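Local structure of hypoxanthine-guanine phosphoribosyltransferase (Leishmania tarentolae, 1PZM) at residues S130-Q135 and R161-L166; T151-D156 and V165-P170; R176-G181 and C197-E202. The protein probably salvages purines, transferring the 5-phosphoribosyl group of 5-phosphoribosylpyrophosphate onto hypoxanthine or guanine to make IMP or GMP with release of diphosphate. All coordinates share one frame; numbering follows the deposited sequence.

Contact 1. Residues S130-Q135 and R161-L166; sequences SAITLQ and RKVDVL. With 5GP (guanosine-5'-monophosphate), chain C.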
# COMPACT_ATOMS: atom_id res chain seq x y z
N SER A 130 11.50 12.65 15.11
CA SER A 130 12.66 12.53 16.02
C SER A 130 13.68 11.55 15.46
O SER A 130 14.83 11.58 15.87
CB SER A 130 12.21 12.00 17.41
OG SER A 130 11.74 10.64 17.26
N ALA A 131 13.23 10.66 14.57
CA ALA A 131 14.05 9.58 14.01
C ALA A 131 14.30 8.40 14.99
O ALA A 131 15.04 7.46 14.66
CB ALA A 131 15.43 10.15 13.46
N ILE A 132 13.69 8.42 16.17
CA ILE A 132 13.87 7.28 17.07
C ILE A 132 13.36 6.00 16.39
O ILE A 132 14.03 4.97 16.39
CB ILE A 132 13.23 7.59 18.45
CG1 ILE A 132 14.07 8.69 19.14
CG2 ILE A 132 13.11 6.31 19.39
CD1 ILE A 132 13.41 9.34 20.28
N THR A 133 12.21 6.10 15.74
CA THR A 133 11.62 4.94 15.07
C THR A 133 12.53 4.37 13.96
O THR A 133 12.81 3.17 13.91
CB THR A 133 10.27 5.40 14.44
OG1 THR A 133 9.41 5.86 15.49
CG2 THR A 133 9.55 4.22 13.77
N LEU A 134 12.95 5.25 13.08
CA LEU A 134 13.81 4.88 11.98
C LEU A 134 15.11 4.29 12.51
O LEU A 134 15.57 3.29 11.96
CB LEU A 134 14.12 6.08 11.11
CG LEU A 134 14.96 5.81 9.84
CD1 LEU A 134 14.34 4.66 8.90
CD2 LEU A 134 15.10 7.08 9.08
N GLN A 135 15.69 4.90 13.55
CA GLN A 135 16.96 4.43 14.07
C GLN A 135 16.83 2.97 14.50
O GLN A 135 17.72 2.14 14.23
CB GLN A 135 17.45 5.30 15.26
CG GLN A 135 18.76 4.80 15.94
CD GLN A 135 19.17 5.63 17.15
OE1 GLN A 135 20.29 6.18 17.19
NE2 GLN A 135 18.28 5.72 18.13
N ARG A 161 14.81 16.35 15.19
CA ARG A 161 15.69 15.21 15.50
C ARG A 161 15.96 15.07 16.99
O ARG A 161 16.30 16.06 17.62
CB ARG A 161 17.03 15.33 14.75
CG ARG A 161 17.02 14.93 13.24
CD ARG A 161 16.38 13.50 12.99
NE ARG A 161 16.52 13.14 11.58
CZ ARG A 161 15.62 13.34 10.65
NH1 ARG A 161 14.42 13.81 10.98
NH2 ARG A 161 15.91 13.04 9.40
N LYS A 162 15.85 13.86 17.53
CA LYS A 162 16.35 13.56 18.89
C LYS A 162 17.50 12.58 18.84
O LYS A 162 18.20 12.41 19.82
CB LYS A 162 15.26 12.98 19.79
CG LYS A 162 14.21 13.96 20.28
CD LYS A 162 13.23 13.26 21.24
CE LYS A 162 11.88 13.96 21.20
NZ LYS A 162 10.76 13.07 21.61
N VAL A 163 17.69 11.93 17.70
CA VAL A 163 18.90 11.13 17.47
C VAL A 163 19.46 11.41 16.06
O VAL A 163 18.80 12.07 15.26
CB VAL A 163 18.66 9.63 17.69
CG1 VAL A 163 18.37 9.34 19.16
CG2 VAL A 163 17.51 9.08 16.73
N ASP A 164 20.63 10.86 15.77
CA ASP A 164 21.37 11.16 14.55
C ASP A 164 21.33 9.99 13.57
O ASP A 164 21.92 8.93 13.85
CB ASP A 164 22.80 11.51 14.91
CG ASP A 164 23.02 12.99 14.98
OD1 ASP A 164 22.50 13.67 14.05
OD2 ASP A 164 23.69 13.54 15.88
N VAL A 165 20.58 10.15 12.48
CA VAL A 165 20.50 9.08 11.47
C VAL A 165 20.77 9.53 10.04
O VAL A 165 20.42 10.68 9.62
CB VAL A 165 19.12 8.26 11.44
CG1 VAL A 165 18.76 7.70 12.80
CG2 VAL A 165 17.96 9.09 10.83
N LEU A 166 21.33 8.59 9.27
CA LEU A 166 21.47 8.75 7.81
C LEU A 166 20.15 8.57 7.07
O LEU A 166 19.63 7.40 6.98
CB LEU A 166 22.54 7.78 7.26
CG LEU A 166 22.84 7.91 5.74
CD1 LEU A 166 23.58 9.24 5.43
CD2 LEU A 166 23.60 6.66 5.15
P 5GP C . 9.66 9.63 15.02
O1P 5GP C . 10.54 10.08 13.90
O2P 5GP C . 9.67 10.58 16.17
O3P 5GP C . 10.26 8.36 15.50
O5' 5GP C . 8.18 9.40 14.46
C5' 5GP C . 7.12 8.84 15.25
C4' 5GP C . 5.92 8.36 14.39
O4' 5GP C . 5.01 9.41 14.03
C3' 5GP C . 6.28 7.68 13.07
O3' 5GP C . 5.43 6.57 12.80
C2' 5GP C . 6.05 8.80 12.07
O2' 5GP C . 5.86 8.28 10.79
C1' 5GP C . 4.84 9.57 12.64
N9 5GP C . 4.87 11.03 12.32
C8 5GP C . 5.75 12.03 12.76
N7 5GP C . 5.30 13.28 12.29
C5 5GP C . 4.03 13.03 11.82
C6 5GP C . 3.09 13.86 11.21
O6 5GP C . 3.34 15.09 10.99
N1 5GP C . 1.86 13.33 10.82
C2 5GP C . 1.58 11.98 11.05
N2 5GP C . 0.41 11.45 10.71
N3 5GP C . 2.51 11.17 11.62
C4 5GP C . 3.73 11.70 12.00
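Ser130 and Lys162 meet through their backbones. Lys162 N donates to Ser130 O at 3.0 Å, in the carbonyl plane on a lone pair and nearly straight at the hydrogen (171°), while Val163 N adds a weak second bond to the same oxygen. Around this junction the side chains close up. Ala131 CB sits 3.5 Å from Arg161 CD and lies obliquely to the guanidinium. The two methyls of Val165 divide the work: CG2 touches Ala131 CB (3.8 Å) and Leu134 CD2, and CG1 rests on Gln135 CB. Gln135 CG is anti to the backbone N (chi1 176°), and the chain beyond it is extended. The Gln135 side chain crosses that of Val163 at about a right angle, with NE2 3.7 Å from Val163 CG2; OE1 is satisfied by Arg139. The bent chain of Arg161 ends in a salt bridge to Asp156, and its NH1 bonds to Asp129 O.

These contacts back the loop that holds the phosphate of GMP. Ser130 N and Ala131 N donate to O2P and O1P. O3P takes two bonds, from Thr133 N (3.0 Å) and Thr133 OG1 (2.6 Å). Ser130 OG also lies at O2P, modelled too close for its distance to be trusted. That hydroxyl accepts from Ile132 N at 3.1 Å, an ST turn that ties the loop to the first turn of helix 132-142. Ala131, with a positive phi of 75°, is at the N-cap, and the amides of Ala131 and Thr133 place the phosphate at the helix start, where the dipole would be expected to favour its negative charge. A phosphate gripped by loop amides and hydroxyls at a helix N-terminus is the hallmark of the 5'-phosphate site of type I phosphoribosyltransferases, in the loop of their PRPP-binding motif.

Contact 2. Residues T151-D156 and V165-P170; sequences TVVLLD and VLVDYP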
# COMPACT_ATOMS: atom_id res chain seq x y z
N THR A 151 17.76 4.45 3.11
CA THR A 151 16.46 4.92 3.55
C THR A 151 15.92 5.96 2.63
O THR A 151 16.65 6.93 2.26
CB THR A 151 16.55 5.53 4.97
OG1 THR A 151 17.59 6.56 4.98
CG2 THR A 151 17.02 4.50 5.96
N VAL A 152 14.64 5.82 2.31
CA VAL A 152 13.96 6.88 1.56
C VAL A 152 12.75 7.36 2.40
O VAL A 152 12.00 6.52 2.96
CB VAL A 152 13.53 6.39 0.15
CG1 VAL A 152 12.63 5.10 0.23
CG2 VAL A 152 12.81 7.51 -0.64
N VAL A 153 12.56 8.68 2.48
CA VAL A 153 11.52 9.24 3.35
C VAL A 153 10.79 10.31 2.53
O VAL A 153 11.47 11.21 1.97
CB VAL A 153 12.21 9.94 4.63
CG1 VAL A 153 11.19 10.70 5.50
CG2 VAL A 153 12.96 8.90 5.50
N LEU A 154 9.46 10.33 2.55
CA LEU A 154 8.77 11.34 1.72
C LEU A 154 8.92 12.71 2.35
O LEU A 154 9.32 13.69 1.69
CB LEU A 154 7.26 11.00 1.47
CG LEU A 154 6.44 12.02 0.66
CD1 LEU A 154 7.03 12.30 -0.74
CD2 LEU A 154 4.95 11.54 0.58
N LEU A 155 8.64 12.76 3.67
CA LEU A 155 8.64 14.02 4.39
C LEU A 155 9.65 13.93 5.51
O LEU A 155 9.49 13.17 6.45
CB LEU A 155 7.26 14.31 4.97
CG LEU A 155 6.11 14.43 3.99
CD1 LEU A 155 4.87 14.74 4.81
CD2 LEU A 155 6.44 15.59 2.99
N ASP A 156 10.69 14.74 5.43
CA ASP A 156 11.70 14.75 6.51
C ASP A 156 11.48 16.00 7.32
O ASP A 156 11.47 17.12 6.74
CB ASP A 156 13.11 14.75 5.89
CG ASP A 156 14.18 14.33 6.87
OD1 ASP A 156 15.38 14.56 6.59
OD2 ASP A 156 13.87 13.73 7.94
N VAL A 165 20.58 10.15 12.48
CA VAL A 165 20.50 9.08 11.47
C VAL A 165 20.77 9.53 10.04
O VAL A 165 20.42 10.68 9.62
CB VAL A 165 19.12 8.26 11.44
CG1 VAL A 165 18.76 7.70 12.80
CG2 VAL A 165 17.96 9.09 10.83
N LEU A 166 21.33 8.59 9.27
CA LEU A 166 21.47 8.75 7.81
C LEU A 166 20.15 8.57 7.07
O LEU A 166 19.63 7.40 6.98
CB LEU A 166 22.54 7.78 7.26
CG LEU A 166 22.84 7.91 5.74
CD1 LEU A 166 23.58 9.24 5.43
CD2 LEU A 166 23.60 6.66 5.15
N VAL A 167 19.57 9.69 6.57
CA VAL A 167 18.44 9.59 5.55
C VAL A 167 18.98 9.79 4.15
O VAL A 167 19.37 10.90 3.77
CB VAL A 167 17.26 10.58 5.75
CG1 VAL A 167 16.29 10.51 4.56
CG2 VAL A 167 16.46 10.25 6.99
N ASP A 168 19.12 8.70 3.42
CA ASP A 168 19.81 8.79 2.12
C ASP A 168 18.97 9.56 1.11
O ASP A 168 19.52 10.35 0.33
CB ASP A 168 20.11 7.41 1.56
CG ASP A 168 20.80 6.55 2.57
OD1 ASP A 168 22.02 6.75 2.74
OD2 ASP A 168 20.21 5.72 3.27
N TYR A 169 17.64 9.33 1.14
CA TYR A 169 16.77 10.01 0.14
C TYR A 169 15.58 10.74 0.79
O TYR A 169 14.46 10.24 0.78
CB TYR A 169 16.30 9.02 -0.93
CG TYR A 169 17.43 8.31 -1.66
CD1 TYR A 169 18.04 8.88 -2.80
CD2 TYR A 169 17.85 7.04 -1.25
CE1 TYR A 169 19.08 8.23 -3.44
CE2 TYR A 169 18.86 6.37 -1.89
CZ TYR A 169 19.47 6.96 -2.99
OH TYR A 169 20.46 6.27 -3.64
N PRO A 170 15.79 11.94 1.30
CA PRO A 170 14.69 12.67 1.90
C PRO A 170 14.06 13.46 0.74
O PRO A 170 14.66 14.44 0.25
CB PRO A 170 15.39 13.62 2.85
CG PRO A 170 16.81 13.85 2.28
CD PRO A 170 17.04 12.73 1.27
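Val152 pairs with Tyr169, and Val153 with Pro170, where strands 148-156 and 169-173 run parallel, neighbours in the central parallel sheet of the phosphoribosyltransferase fold. Tyr169 N donates to Thr151 O at 2.8 Å, and Tyr169 O receives Val153 N from 37° above its carbonyl plane.

Thr151, at the start of the ladder, carries much of the contact. Its CB lies 4.0 Å from Asp168 OD2, with Leu166 O slightly farther off. From there CG2 also reaches towards Leu166 O, and packs on Leu134 of the neighbouring helix. OG1, set between the backbone N and carbonyl carbon (chi1 54°), is thereby turned to the incoming chain: it accepts from Asp168 N at 3.1 Å and stands 3.0 Å from Leu166 O. Asp168 returns the grip, its OD2 taking Thr151 N at 2.8 Å on the anti lone pair.

Val153 CG2 meets Val167 CG1 at 3.8 Å, the two side chains crossing at about a right angle. The Tyr169 ring presents its edge to Thr151 O, and its OH hydrogen-bonds to Asp47 of helix 30-48, which covers the ring. Val152 CG2 lies 3.5 Å from Tyr169 O.

Contact 3. Residues R176-G181 and C197-E202; sequences RAFVIG and CVLKKE. Unlike the reference sequence in segment 176-181: Arg176 (reference His). With 5GP (guanosine-5'-monophosphate), chain C.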
# COMPACT_ATOMS: atom_id res chain seq x y z
N ARG A 176 8.50 21.72 11.19
CA ARG A 176 7.67 20.96 12.10
C ARG A 176 6.20 21.33 11.89
O ARG A 176 5.83 22.51 11.69
CB ARG A 176 8.17 21.08 13.52
CG ARG A 176 9.34 20.12 13.74
CD ARG A 176 9.53 19.66 15.16
NE ARG A 176 8.75 18.46 15.46
CZ ARG A 176 8.34 18.12 16.69
NH1 ARG A 176 8.65 18.91 17.72
NH2 ARG A 176 7.64 17.01 16.90
N ALA A 177 5.39 20.32 11.82
CA ALA A 177 3.99 20.56 11.71
C ALA A 177 3.36 19.17 11.69
O ALA A 177 3.97 18.19 11.24
CB ALA A 177 3.68 21.32 10.42
N PHE A 178 2.14 19.05 12.16
CA PHE A 178 1.58 17.72 12.08
C PHE A 178 0.85 17.55 10.74
O PHE A 178 -0.08 18.29 10.45
CB PHE A 178 0.69 17.46 13.26
CG PHE A 178 0.24 16.04 13.35
CD1 PHE A 178 -0.87 15.60 12.63
CD2 PHE A 178 0.94 15.14 14.12
CE1 PHE A 178 -1.29 14.28 12.73
CE2 PHE A 178 0.53 13.83 14.21
CZ PHE A 178 -0.59 13.40 13.51
N VAL A 179 1.28 16.61 9.91
CA VAL A 179 0.59 16.44 8.65
C VAL A 179 -0.30 15.19 8.58
O VAL A 179 -0.07 14.23 9.34
CB VAL A 179 1.52 16.51 7.46
CG1 VAL A 179 2.46 17.84 7.51
CG2 VAL A 179 2.29 15.21 7.29
N ILE A 180 -1.28 15.23 7.65
CA ILE A 180 -2.21 14.13 7.39
C ILE A 180 -2.28 14.00 5.85
O ILE A 180 -1.80 14.89 5.13
CB ILE A 180 -3.62 14.45 7.98
CG1 ILE A 180 -4.18 15.72 7.28
CG2 ILE A 180 -3.55 14.61 9.55
CD1 ILE A 180 -5.64 16.01 7.50
N GLY A 181 -2.86 12.89 5.37
CA GLY A 181 -3.06 12.70 3.94
C GLY A 181 -2.00 11.84 3.30
O GLY A 181 -0.98 11.63 3.91
N CYS A 197 -1.72 17.53 3.88
CA CYS A 197 -2.25 18.73 4.51
C CYS A 197 -1.73 18.94 5.93
O CYS A 197 -1.34 17.98 6.59
CB CYS A 197 -3.77 18.70 4.52
SG CYS A 197 -4.54 18.48 2.88
N VAL A 198 -1.72 20.18 6.39
CA VAL A 198 -1.42 20.45 7.80
C VAL A 198 -2.74 20.48 8.55
O VAL A 198 -3.65 21.21 8.17
CB VAL A 198 -0.68 21.79 7.96
CG1 VAL A 198 -0.33 22.04 9.45
CG2 VAL A 198 0.54 21.75 7.14
N LEU A 199 -2.85 19.65 9.59
CA LEU A 199 -4.12 19.41 10.30
C LEU A 199 -4.61 20.68 11.03
O LEU A 199 -3.81 21.33 11.76
CB LEU A 199 -3.95 18.23 11.29
CG LEU A 199 -5.18 17.86 12.13
CD1 LEU A 199 -6.30 17.18 11.31
CD2 LEU A 199 -4.78 16.98 13.29
N LYS A 200 -5.89 21.04 10.85
CA LYS A 200 -6.49 22.20 11.56
C LYS A 200 -6.29 22.10 13.10
O LYS A 200 -6.71 21.11 13.71
CB LYS A 200 -8.00 22.33 11.25
CG LYS A 200 -8.39 23.36 10.19
CD LYS A 200 -9.90 23.31 9.94
CE LYS A 200 -10.34 23.90 8.60
NZ LYS A 200 -11.84 23.75 8.40
N LYS A 201 -5.66 23.13 13.69
CA LYS A 201 -5.35 23.27 15.13
C LYS A 201 -6.11 22.49 16.25
O LYS A 201 -5.63 22.47 17.40
N GLU A 202 -7.26 21.89 15.95
CA GLU A 202 -8.04 21.10 16.93
C GLU A 202 -8.05 19.59 16.61
O GLU A 202 -8.73 19.14 15.67
P 5GP C . 9.66 9.63 15.02
O1P 5GP C . 10.54 10.08 13.90
O2P 5GP C . 9.67 10.58 16.17
O3P 5GP C . 10.26 8.36 15.50
O5' 5GP C . 8.18 9.40 14.46
C5' 5GP C . 7.12 8.84 15.25
C4' 5GP C . 5.92 8.36 14.39
O4' 5GP C . 5.01 9.41 14.03
C3' 5GP C . 6.28 7.68 13.07
O3' 5GP C . 5.43 6.57 12.80
C2' 5GP C . 6.05 8.80 12.07
O2' 5GP C . 5.86 8.28 10.79
C1' 5GP C . 4.84 9.57 12.64
N9 5GP C . 4.87 11.03 12.32
C8 5GP C . 5.75 12.03 12.76
N7 5GP C . 5.30 13.28 12.29
C5 5GP C . 4.03 13.03 11.82
C6 5GP C . 3.09 13.86 11.21
O6 5GP C . 3.34 15.09 10.99
N1 5GP C . 1.86 13.33 10.82
C2 5GP C . 1.58 11.98 11.05
N2 5GP C . 0.41 11.45 10.71
N3 5GP C . 2.51 11.17 11.62
C4 5GP C . 3.73 11.70 12.00
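Phe178 and Leu199 both carry CG anti to the backbone N (chi1 -171° and 179°). The two side chains lie side by side, pointing the same way, with Phe178 CD1 4.2 Å from Leu199 CD2. Leu199 ends one strand, and Phe178 directly precedes another, of a small antiparallel sheet, the hood of the phosphoribosyltransferase fold, in which strand 196-199 runs between 179-180 and 23-28.

The backbone ladder is short and regular. Ile180 and Cys197 form a hydrogen-bonded pair, Ile180 N to Cys197 O and Cys197 N to Ile180 O both measuring 2.9 Å. Leu199 N reaches Phe178 O at 3.2 Å in an almost straight bond. Between these lies the non-hydrogen-bonded pair of Val179 and Val198, which leaves the N-H and carbonyl of Val179 turned from the partner strand and towards the guanine. Val179 N donates to O6 of GMP at 2.8 Å. Val179 O takes N1 at 2.6 Å and, weakly, N2. This donor-and-acceptor pattern reads the 6-oxo, N1-H edge that guanine shares with hypoxanthine.

One face of the Phe178 ring lies over the base: N1 of GMP stands 3.5 Å over the centre of the ring, and CZ comes 3.6 Å from C2. Leu199 thus packs beside the aromatic group that bears on the purine. Its CB also touches Ile180 CG2, those side chains crossing at about a right angle. Ala177 CB meets Val198 CG1, while Leu27 of strand 23-28 touches both Val179 and Val198. At the middle of the ladder, Val179 CA points a C-H at Cys197 O over 3.2 Å.

Contacts 1 and 3 hold opposite ends of the same nucleotide, 130-135 at the phosphate and 176-181 at the base; their centres are about 21 Å apart and their nearest atoms about 6 Å, and GMP touches both. Lys157 and Asp129 also bond to GMP. Contact 2 lies in the core parallel sheet. It shares Val165 and Leu166 with contact 1, centres about 10 Å apart, and the two are joined by the salt bridge from Arg161 NH2 to Asp156 OD2 (2.6 Å) and by Leu134 CD2 on Val167 CG2 (4.0 Å). Contact 2 reaches contact 3 where Leu155 CD1 packs on Val179 CG2 at 3.6 Å, linking core to hood.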